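Local atomic coordinates of polysaccharide biosynthesis protein CapD (PDB entry 6BWC), a protein that binds NADP and probably acts as a short-chain dehydrogenase-type enzyme on UDP-N-acetylglucosamine in the biosynthesis of CMP-pseudaminic acid. Residues V34-S39 and A75-D80; Y43-L48 and I59-G64. The protein carries 2 engineered substitutions. One frame throughout, in Å; residues are numbered along the deposited sequence.

Contact 1: residues V34-S39 and A75-D80; sequences VVRVFS and AMENID. With NAP (NADP nicotinamide-adenine-dinucleotide phosphate), chain N.
Arg-36 and Phe-38 of strand 34-39, the second strand in chain order of the Rossmann-type sheet, meet the turn that leads from helix 69-75 to strand 81-84. Arg-36 does most of the work. Its chain is extended from CG to NE, with chi3 (-168°) setting NE out toward the end of the helix. There NH1 donates to the carbonyl O of Ala-75 at 2.5 Å, from above the carbonyl plane (53° out of it). NH2 forms a salt bridge with Glu-77 OE2 at 3.2 Å. The two side chains cross at about a right angle, and NH2 meets OE2 from above the carboxylate plane. Both nitrogens also make weak bonds to the carbonyl O of Glu-77. Ile-79 comes tip to tip with Arg-36 and lays CD1 over one guanidinium face, toward the rim, 3.5 Å from NH1. A type II beta turn from Met-76 to Ile-79 sets up this grip, closed by Ile-79 N to Met-76 O at 3.0 Å. Glu-77 OE1 is held by Ser-159 OG of the second subunit. Further along the strand, Phe-38 has CG anti to the backbone N (chi1 -169°), and its CD1 packs 3.6 Å from Ala-75 CB. The adenine C2A of NADP lies at the edge of the same ring. Ser-39 OG donates to phosphate oxygen O1X of NADP at 2.8 Å and also bonds Thr-16 OG1. A phosphate on the adenosine ribose held at the end of the second strand is typical of NADP-binding Rossmann folds.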
loop_
_atom_site.group_PDB
_atom_site.type_symbol
_atom_site.label_atom_id
_atom_site.label_comp_id
_atom_site.label_asym_id
_atom_site.label_seq_id
_atom_site.Cartn_x
_atom_site.Cartn_y
_atom_site.Cartn_z
ATOM N N VAL C 34 31.999 7.937 -7.274
ATOM C CA VAL C 34 31.452 6.594 -7.106
ATOM C C VAL C 34 30.512 6.322 -8.259
ATOM O O VAL C 34 29.941 7.252 -8.805
ATOM C CB VAL C 34 30.724 6.428 -5.746
ATOM C CG1 VAL C 34 29.407 7.194 -5.696
ATOM C CG2 VAL C 34 30.473 4.975 -5.445
ATOM N N VAL C 35 30.394 5.053 -8.638
ATOM C CA VAL C 35 29.345 4.572 -9.532
ATOM C C VAL C 35 28.593 3.530 -8.744
ATOM O O VAL C 35 29.216 2.673 -8.136
ATOM C CB VAL C 35 29.909 3.868 -10.793
ATOM C CG1 VAL C 35 28.777 3.461 -11.746
ATOM C CG2 VAL C 35 30.915 4.768 -11.516
ATOM N N ARG C 36 27.271 3.585 -8.753
ATOM C CA ARG C 36 26.464 2.579 -8.092
ATOM C C ARG C 36 25.827 1.649 -9.122
ATOM O O ARG C 36 25.436 2.091 -10.202
ATOM C CB ARG C 36 25.408 3.271 -7.247
ATOM C CG ARG C 36 26.019 4.160 -6.155
ATOM C CD ARG C 36 24.998 4.633 -5.117
ATOM N NE ARG C 36 25.533 5.692 -4.243
ATOM C CZ ARG C 36 24.795 6.560 -3.545
ATOM N NH1 ARG C 36 23.470 6.539 -3.594
ATOM N NH2 ARG C 36 25.363 7.491 -2.804
ATOM N N VAL C 37 25.777 0.355 -8.799
ATOM C CA VAL C 37 25.078 -0.670 -9.605
ATOM C C VAL C 37 23.816 -1.116 -8.837
ATOM O O VAL C 37 23.919 -1.545 -7.683
ATOM C CB VAL C 37 25.987 -1.891 -9.892
ATOM C CG1 VAL C 37 25.219 -3.029 -10.523
ATOM C CG2 VAL C 37 27.103 -1.512 -10.835
ATOM N N PHE C 38 22.650 -1.011 -9.496
ATOM C CA PHE C 38 21.331 -1.315 -8.920
ATOM C C PHE C 38 20.615 -2.404 -9.743
ATOM O O PHE C 38 20.153 -2.154 -10.847
ATOM C CB PHE C 38 20.497 -0.044 -8.880
ATOM C CG PHE C 38 19.220 -0.161 -8.084
ATOM C CD1 PHE C 38 19.117 0.415 -6.832
ATOM C CD2 PHE C 38 18.096 -0.815 -8.598
ATOM C CE1 PHE C 38 17.924 0.343 -6.113
ATOM C CE2 PHE C 38 16.911 -0.901 -7.873
ATOM C CZ PHE C 38 16.819 -0.318 -6.638
ATOM N N SER C 39 20.513 -3.595 -9.173
ATOM C CA SER C 39 20.044 -4.791 -9.840
ATOM C C SER C 39 19.327 -5.592 -8.763
ATOM O O SER C 39 19.662 -5.453 -7.580
ATOM C CB SER C 39 21.269 -5.540 -10.400
ATOM O OG SER C 39 21.137 -6.959 -10.465
ATOM N N ALA C 75 19.003 4.698 -3.095
ATOM C CA ALA C 75 20.056 4.494 -4.079
ATOM C C ALA C 75 20.414 5.779 -4.762
ATOM O O ALA C 75 21.554 5.952 -5.121
ATOM C CB ALA C 75 19.621 3.491 -5.122
ATOM N N MET C 76 19.436 6.657 -4.973
ATOM C CA MET C 76 19.685 7.988 -5.578
ATOM C C MET C 76 20.266 9.090 -4.660
ATOM O O MET C 76 20.547 10.203 -5.122
ATOM C CB MET C 76 18.403 8.532 -6.233
ATOM C CG MET C 76 18.033 7.828 -7.516
ATOM S SD MET C 76 16.715 8.699 -8.352
ATOM C CE MET C 76 16.181 7.377 -9.436
ATOM N N GLU C 77 20.421 8.802 -3.381
ATOM C CA GLU C 77 20.835 9.819 -2.430
ATOM C C GLU C 77 22.120 10.511 -2.890
ATOM O O GLU C 77 23.122 9.857 -3.215
ATOM C CB GLU C 77 20.968 9.221 -1.028
ATOM C CG GLU C 77 21.788 10.027 -0.034
ATOM C CD GLU C 77 23.276 9.664 -0.028
ATOM O OE1 GLU C 77 24.084 10.584 0.219
ATOM O OE2 GLU C 77 23.655 8.481 -0.235
ATOM N N ASN C 78 22.032 11.843 -2.958
ATOM C CA ASN C 78 23.150 12.719 -3.310
ATOM C C ASN C 78 23.859 12.332 -4.633
ATOM O O ASN C 78 25.027 12.661 -4.848
ATOM C CB ASN C 78 24.096 12.834 -2.089
ATOM C CG ASN C 78 25.399 13.573 -2.380
ATOM O OD1 ASN C 78 25.400 14.749 -2.719
ATOM N ND2 ASN C 78 26.508 12.874 -2.252
ATOM N N ILE C 79 23.106 11.701 -5.536
ATOM C CA ILE C 79 23.621 11.279 -6.841
ATOM C C ILE C 79 23.339 12.313 -7.916
ATOM O O ILE C 79 22.348 13.038 -7.854
ATOM C CB ILE C 79 23.164 9.842 -7.211
ATOM C CG1 ILE C 79 24.373 8.936 -7.021
ATOM C CG2 ILE C 79 22.663 9.699 -8.644
ATOM C CD1 ILE C 79 24.034 7.492 -6.873
ATOM N N ASP C 80 24.253 12.385 -8.875
ATOM C CA ASP C 80 24.237 13.399 -9.889
ATOM C C ASP C 80 23.662 12.896 -11.206
ATOM O O ASP C 80 22.912 13.632 -11.844
ATOM C CB ASP C 80 25.643 13.953 -10.083
ATOM C CG ASP C 80 26.133 14.733 -8.866
ATOM O OD1 ASP C 80 25.345 15.509 -8.262
ATOM O OD2 ASP C 80 27.326 14.579 -8.513
HETATM P PA NAP N . 19.460 -6.862 -19.729
HETATM O O1A NAP N . 20.789 -7.483 -20.054
HETATM O O2A NAP N . 18.337 -7.804 -19.458
HETATM O O5B NAP N . 19.611 -5.847 -18.512
HETATM C C5B NAP N . 18.513 -5.638 -17.621
HETATM C C4B NAP N . 19.025 -5.026 -16.321
HETATM O O4B NAP N . 17.972 -4.603 -15.457
HETATM C C3B NAP N . 19.785 -6.056 -15.531
HETATM O O3B NAP N . 20.782 -5.313 -14.835
HETATM C C2B NAP N . 18.733 -6.636 -14.621
HETATM O O2B NAP N . 19.379 -7.292 -13.549
HETATM C C1B NAP N . 17.935 -5.384 -14.255
HETATM N N9A NAP N . 16.497 -5.492 -13.829
HETATM C C8A NAP N . 15.455 -6.174 -14.388
HETATM N N7A NAP N . 14.279 -5.978 -13.700
HETATM C C5A NAP N . 14.566 -5.146 -12.684
HETATM C C6A NAP N . 13.843 -4.512 -11.553
HETATM N N6A NAP N . 12.534 -4.714 -11.346
HETATM N N1A NAP N . 14.524 -3.707 -10.722
HETATM C C2A NAP N . 15.839 -3.465 -10.870
HETATM N N3A NAP N . 16.567 -4.005 -11.860
HETATM C C4A NAP N . 16.010 -4.832 -12.780
HETATM O O3 NAP N . 18.981 -5.813 -20.858
HETATM P PN NAP N . 19.903 -4.930 -21.857
HETATM O O1N NAP N . 21.154 -4.408 -21.163
HETATM O O2N NAP N . 19.999 -5.644 -23.170
HETATM O O5D NAP N . 18.926 -3.719 -22.185
HETATM C C5D NAP N . 18.916 -2.602 -21.331
HETATM C C4D NAP N . 17.820 -1.630 -21.756
HETATM O O4D NAP N . 17.930 -1.436 -23.172
HETATM C C3D NAP N . 16.358 -2.021 -21.476
HETATM O O3D NAP N . 15.693 -0.898 -20.890
HETATM C C2D NAP N . 15.761 -2.337 -22.827
HETATM O O2D NAP N . 14.380 -1.970 -22.922
HETATM C C1D NAP N . 16.626 -1.492 -23.763
HETATM N N1N NAP N . 16.732 -1.999 -25.136
HETATM C C2N NAP N . 17.490 -3.085 -25.357
HETATM C C3N NAP N . 17.666 -3.648 -26.607
HETATM C C7N NAP N . 18.482 -4.872 -26.842
HETATM O O7N NAP N . 18.430 -5.399 -27.954
HETATM N N7N NAP N . 19.231 -5.413 -25.877
HETATM C C4N NAP N . 17.022 -3.002 -27.779
HETATM C C5N NAP N . 16.211 -1.832 -27.425
HETATM C C6N NAP N . 16.113 -1.358 -26.128
HETATM P P2B NAP N . 18.602 -8.352 -12.616
HETATM O O1X NAP N . 19.791 -8.949 -11.888
HETATM O O2X NAP N . 17.747 -7.531 -11.674
HETATM O O3X NAP N . 17.813 -9.293 -13.556
#

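Contact 2: residues Y43-L48 and I59-G64; sequences YNQFLL and IRYLIG
Gln-45 lays its carboxamide against the end of Ile-63, whose CD1 is 3.3 Å from Gln-45 CD. The two side chains cross obliquely. Ile-63 CD1 and CG1 both touch Gln-45 OE1, so the isoleucine end meets the carbonyl side of the amide. Gln-45 is extended beyond CG (chi2 -166°), which carries CD out from helix 42-51 to strand 59-63. Its NE2 makes a weak hydrogen bond to the carbonyl O of Leu-62 at 3.2 Å. OE1 rests 3.5 Å from CB of Tyr-61. One amide thus touches three consecutive residues of the strand.

The two segments belong to a beta-alpha-beta unit of the Rossmann fold, made of strand 34-39, helix 42-51 and strand 59-63. The axes of 43-48 and 59-63 run almost antiparallel, at 170°, as expected for a helix that returns the chain to begin a parallel strand. They come within 9.6 Å.

One helical turn after Gln-45, Leu-48 supplies the apolar part. Its CD2 lies at the edge of the Tyr-61 ring, near the ring plane, 3.7 Å from CE1. Leu-48 CG is just as near to CE1, so the leucine branch point and one methyl share this ring corner. The hydroxyl of Tyr-61 bonds Asn-56 OD1. Leu-48 also packs on Val-37 of strand 34-39 and on Leu-24 of helix 18-29. Phe-93 of the third subunit packs on both Gln-45 and Ile-63, and Asn-97 OD1 of that subunit accepts a hydrogen bond from Ile-63 N.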
loop_
_atom_site.group_PDB
_atom_site.type_symbol
_atom_site.label_atom_id
_atom_site.label_comp_id
_atom_site.label_asym_id
_atom_site.label_seq_id
_atom_site.Cartn_x
_atom_site.Cartn_y
_atom_site.Cartn_z
ATOM N N TYR C 43 23.212 -13.008 -7.519
ATOM C CA TYR C 43 24.157 -13.844 -8.278
ATOM C C TYR C 43 24.817 -13.077 -9.435
ATOM O O TYR C 43 25.997 -13.294 -9.723
ATOM C CB TYR C 43 23.457 -15.113 -8.778
ATOM C CG TYR C 43 24.233 -15.929 -9.794
ATOM C CD1 TYR C 43 25.332 -16.720 -9.429
ATOM C CD2 TYR C 43 23.858 -15.910 -11.131
ATOM C CE1 TYR C 43 26.025 -17.466 -10.380
ATOM C CE2 TYR C 43 24.531 -16.655 -12.088
ATOM C CZ TYR C 43 25.608 -17.428 -11.726
ATOM O OH TYR C 43 26.217 -18.118 -12.741
ATOM N N ASN C 44 24.055 -12.193 -10.092
ATOM C CA ASN C 44 24.588 -11.326 -11.164
ATOM C C ASN C 44 25.524 -10.273 -10.658
ATOM O O ASN C 44 26.528 -9.987 -11.301
ATOM C CB ASN C 44 23.475 -10.607 -11.918
ATOM C CG ASN C 44 22.909 -11.433 -13.037
ATOM O OD1 ASN C 44 23.230 -12.610 -13.176
ATOM N ND2 ASN C 44 22.058 -10.820 -13.847
ATOM N N GLN C 45 25.149 -9.674 -9.530
ATOM C CA GLN C 45 26.018 -8.755 -8.826
ATOM C C GLN C 45 27.274 -9.473 -8.345
ATOM O O GLN C 45 28.362 -8.929 -8.465
ATOM C CB GLN C 45 25.285 -8.074 -7.658
ATOM C CG GLN C 45 24.373 -6.931 -8.112
ATOM C CD GLN C 45 23.898 -6.039 -6.977
ATOM O OE1 GLN C 45 24.460 -6.046 -5.882
ATOM N NE2 GLN C 45 22.849 -5.277 -7.236
ATOM N N PHE C 46 27.122 -10.698 -7.839
ATOM C CA PHE C 46 28.259 -11.526 -7.408
ATOM C C PHE C 46 29.248 -11.772 -8.548
ATOM O O PHE C 46 30.443 -11.618 -8.356
ATOM C CB PHE C 46 27.767 -12.854 -6.799
ATOM C CG PHE C 46 28.875 -13.824 -6.435
ATOM C CD1 PHE C 46 29.724 -13.566 -5.360
ATOM C CD2 PHE C 46 29.059 -15.002 -7.169
ATOM C CE1 PHE C 46 30.738 -14.457 -5.026
ATOM C CE2 PHE C 46 30.073 -15.891 -6.844
ATOM C CZ PHE C 46 30.909 -15.618 -5.768
ATOM N N LEU C 47 28.760 -12.130 -9.732
ATOM C CA LEU C 47 29.647 -12.300 -10.885
ATOM C C LEU C 47 30.409 -11.015 -11.226
ATOM O O LEU C 47 31.630 -11.049 -11.336
ATOM C CB LEU C 47 28.868 -12.781 -12.102
ATOM C CG LEU C 47 28.361 -14.224 -12.032
ATOM C CD1 LEU C 47 27.513 -14.512 -13.267
ATOM C CD2 LEU C 47 29.503 -15.235 -11.910
ATOM N N LEU C 48 29.676 -9.904 -11.356
ATOM C CA LEU C 48 30.233 -8.572 -11.634
ATOM C C LEU C 48 31.252 -8.181 -10.597
ATOM O O LEU C 48 32.380 -7.854 -10.937
ATOM C CB LEU C 48 29.126 -7.508 -11.681
ATOM C CG LEU C 48 29.457 -6.034 -12.022
ATOM C CD1 LEU C 48 30.174 -5.891 -13.353
ATOM C CD2 LEU C 48 28.174 -5.204 -12.046
ATOM N N ILE C 59 33.121 1.735 -6.892
ATOM C CA ILE C 59 31.891 1.043 -7.298
ATOM C C ILE C 59 31.158 0.553 -6.068
ATOM O O ILE C 59 31.781 0.042 -5.157
ATOM C CB ILE C 59 32.191 -0.193 -8.154
ATOM C CG1 ILE C 59 33.059 0.205 -9.351
ATOM C CG2 ILE C 59 30.898 -0.856 -8.620
ATOM C CD1 ILE C 59 33.330 -0.902 -10.353
ATOM N N ARG C 60 29.840 0.692 -6.043
ATOM C CA ARG C 60 29.015 0.138 -4.964
ATOM C C ARG C 60 27.961 -0.801 -5.544
ATOM O O ARG C 60 27.512 -0.598 -6.656
ATOM C CB ARG C 60 28.344 1.260 -4.175
ATOM C CG ARG C 60 29.287 2.233 -3.446
ATOM C CD ARG C 60 30.044 1.601 -2.283
ATOM N NE ARG C 60 31.456 1.476 -2.621
ATOM C CZ ARG C 60 32.434 2.301 -2.241
ATOM N NH1 ARG C 60 32.212 3.332 -1.429
ATOM N NH2 ARG C 60 33.674 2.081 -2.669
ATOM N N TYR C 61 27.576 -1.837 -4.804
ATOM C CA TYR C 61 26.640 -2.844 -5.323
ATOM C C TYR C 61 25.318 -2.914 -4.514
ATOM O O TYR C 61 25.212 -3.640 -3.525
ATOM C CB TYR C 61 27.349 -4.203 -5.403
ATOM C CG TYR C 61 28.507 -4.219 -6.380
ATOM C CD1 TYR C 61 28.307 -4.529 -7.708
ATOM C CD2 TYR C 61 29.802 -3.918 -5.967
ATOM C CE1 TYR C 61 29.354 -4.524 -8.599
ATOM C CE2 TYR C 61 30.866 -3.916 -6.855
ATOM C CZ TYR C 61 30.635 -4.221 -8.172
ATOM O OH TYR C 61 31.666 -4.223 -9.080
ATOM N N LEU C 62 24.317 -2.162 -4.983
ATOM C CA LEU C 62 23.019 -2.047 -4.326
ATOM C C LEU C 62 21.989 -2.975 -4.917
ATOM O O LEU C 62 21.461 -2.725 -5.992
ATOM C CB LEU C 62 22.476 -0.616 -4.411
ATOM C CG LEU C 62 22.859 0.390 -3.321
ATOM C CD1 LEU C 62 24.311 0.247 -2.888
ATOM C CD2 LEU C 62 22.606 1.797 -3.847
ATOM N N ILE C 63 21.692 -4.033 -4.172
ATOM C CA ILE C 63 20.582 -4.917 -4.471
ATOM C C ILE C 63 19.279 -4.172 -4.220
ATOM O O ILE C 63 19.142 -3.466 -3.217
ATOM C CB ILE C 63 20.611 -6.187 -3.600
ATOM C CG1 ILE C 63 21.852 -7.042 -3.915
ATOM C CG2 ILE C 63 19.339 -7.006 -3.778
ATOM C CD1 ILE C 63 21.792 -7.801 -5.227
ATOM N N GLY C 64 18.330 -4.334 -5.137
ATOM C CA GLY C 64 17.127 -3.499 -5.139
ATOM C C GLY C 64 16.207 -3.760 -6.319
ATOM O O GLY C 64 16.607 -4.415 -7.305
#

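Both contacts are buried, and they share one edge of the main sheet. Strands 34-39 and 59-63 are neighbours in it, joined by probable hydrogen bonds such as Val-37 O to Leu-62 N at 2.8 Å. Contact 1 lies on the sheet face that carries helix 69-75, contact 2 on the face that carries helices 18-29 and 42-51. Contact 2 is nested in the chain loop that contact 1 closes. Contact 1 rests on charge and carbonyl bonds around an arginine, whereas contact 2 is mostly apolar with one weak amide bond. Each meets a different neighbouring subunit. Contact 1 includes Ser-39 of the NADP pocket, contact 2 Asn-44 and Gly-64.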